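PDB 4D3D: imine reductase from Bacillus cereus, which catalyses the NADPH-dependent, S-selective reduction of the cyclic imine 2-methylpyrroline to the corresponding amine. Local coordinates for the interface of chains A and B. Residues are numbered along the deposited sequence; one frame, centred on the assembly and turned at random. Chains: chain A/B, Imine reductase.

The interface of chains A and B. Residues chain A 114-117; chain B 211, 264-265, 268.
B:Glu268, on the last turn of helix 252-268, leaves its backbone with CG anti to the carbonyl carbon (chi1 -76°) and then runs out extended, which carries its carboxylate over to A:Thr114 and A:Glu116 at the start of helix 115-127. In this imine reductase the helix being capped belongs to the NADPH-binding Rossmann-type domain of chain A, and the capping acid comes from the helical C-terminal domain of chain B. The patch is part of a two-fold symmetric homodimer interface, of the domain-swapped kind typical of imine reductases, and has its twin with the chains exchanged. A:Thr114 is the N-cap residue: its OG1 lies between its own backbone N and carbonyl carbon (chi1 78°) and accepts a hydrogen bond from the backbone N of A:Lys117 at 3.0 Å. The amide one residue earlier, A:Glu116 N, donates to B:Glu268 OE1 at 3.1 Å. This N-H arrives on the syn side of the carboxylate, tilted 34° from its plane. The other oxygen, OE2, is modelled implausibly close to A:Thr114 OG1, so the detail of that pairing is doubtful. A carboxylate set against a helix N-terminus should be favoured by the helix dipole, which would tend to keep it ionised. The acid group of A:Glu116 turns aside, its chain bent at chi2, and its OE2 stays 5.2 Å from B:Glu268 OE1, with the two carboxylate planes steeply inclined. CB of A:Glu116 packs 3.4 Å from B:Glu268 CD. One turn back along the partner helix, the methyl CG2 of A:Thr114 rests 3.6 Å from CB of B:His264. CD of the A:Pro115 ring lies 3.8 Å from the methyl CG2 of B:Thr265, the two side chains crossing at about a right angle.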
loop_
_atom_site.group_PDB
_atom_site.type_symbol
_atom_site.label_atom_id
_atom_site.label_comp_id
_atom_site.label_asym_id
_atom_site.label_seq_id
_atom_site.Cartn_x
_atom_site.Cartn_y
_atom_site.Cartn_z
ATOM N N THR A 114 -20.270 -8.604 3.035
ATOM C CA THR A 114 -19.522 -9.646 2.349
ATOM C C THR A 114 -20.239 -10.218 1.138
ATOM O O THR A 114 -21.496 -10.173 1.062
ATOM C CB THR A 114 -19.171 -10.808 3.230
ATOM O OG1 THR A 114 -20.301 -11.708 3.443
ATOM C CG2 THR A 114 -18.632 -10.291 4.581
ATOM N N PRO A 115 -19.490 -10.815 0.230
ATOM C CA PRO A 115 -20.094 -11.454 -0.931
ATOM C C PRO A 115 -21.093 -12.543 -0.526
ATOM O O PRO A 115 -22.220 -12.649 -1.122
ATOM C CB PRO A 115 -18.920 -12.063 -1.645
ATOM C CG PRO A 115 -17.782 -11.146 -1.350
ATOM C CD PRO A 115 -18.018 -10.737 0.068
ATOM N N GLU A 116 -20.765 -13.352 0.460
ATOM C CA GLU A 116 -21.704 -14.412 0.856
ATOM C C GLU A 116 -22.961 -13.852 1.503
ATOM O O GLU A 116 -24.046 -14.438 1.332
ATOM C CB GLU A 116 -21.101 -15.456 1.848
ATOM C CG GLU A 116 -20.244 -16.529 1.212
ATOM C CD GLU A 116 -20.938 -17.267 0.044
ATOM O OE1 GLU A 116 -22.050 -17.843 0.175
ATOM O OE2 GLU A 116 -20.382 -17.225 -1.047
ATOM N N LYS A 117 -22.861 -12.735 2.232
ATOM C CA LYS A 117 -24.065 -12.148 2.838
ATOM C C LYS A 117 -24.998 -11.689 1.723
ATOM O O LYS A 117 -26.214 -11.909 1.851
ATOM C CB LYS A 117 -23.778 -10.985 3.740
ATOM C CG LYS A 117 -23.219 -11.473 5.047
ATOM C CD LYS A 117 -24.315 -11.959 5.965
ATOM C CE LYS A 117 -23.705 -12.425 7.294
ATOM N NZ LYS A 117 -23.951 -11.321 8.263
ATOM N N ASN B 211 -13.280 -16.699 -5.522
ATOM C CA ASN B 211 -14.616 -16.334 -6.046
ATOM C C ASN B 211 -14.693 -16.393 -7.550
ATOM O O ASN B 211 -15.625 -15.824 -8.196
ATOM C CB ASN B 211 -14.968 -14.967 -5.524
ATOM C CG ASN B 211 -15.408 -15.005 -4.080
ATOM O OD1 ASN B 211 -16.629 -15.141 -3.786
ATOM N ND2 ASN B 211 -14.481 -14.853 -3.161
ATOM N N HIS B 264 -14.112 -10.467 7.447
ATOM C CA HIS B 264 -15.124 -11.440 7.181
ATOM C C HIS B 264 -15.085 -12.032 5.793
ATOM O O HIS B 264 -15.296 -13.215 5.652
ATOM C CB HIS B 264 -16.529 -10.805 7.475
ATOM C CG HIS B 264 -16.729 -10.409 8.896
ATOM N ND1 HIS B 264 -17.672 -9.467 9.288
ATOM C CD2 HIS B 264 -16.119 -10.818 10.023
ATOM C CE1 HIS B 264 -17.613 -9.306 10.595
ATOM N NE2 HIS B 264 -16.708 -10.144 11.073
ATOM N N THR B 265 -14.848 -11.188 4.772
ATOM C CA THR B 265 -14.777 -11.560 3.387
ATOM C C THR B 265 -13.644 -12.590 3.234
ATOM O O THR B 265 -13.760 -13.608 2.524
ATOM C CB THR B 265 -14.584 -10.347 2.481
ATOM O OG1 THR B 265 -15.740 -9.495 2.595
ATOM C CG2 THR B 265 -14.390 -10.737 1.038
ATOM N N GLU B 268 -14.581 -16.007 4.961
ATOM C CA GLU B 268 -15.568 -16.706 4.101
ATOM C C GLU B 268 -14.937 -17.342 2.887
ATOM O O GLU B 268 -15.423 -18.369 2.412
ATOM C CB GLU B 268 -16.620 -15.694 3.498
ATOM C CG GLU B 268 -17.648 -15.237 4.412
ATOM C CD GLU B 268 -18.504 -14.140 3.652
ATOM O OE1 GLU B 268 -18.315 -13.847 2.353
ATOM O OE2 GLU B 268 -19.310 -13.645 4.411
#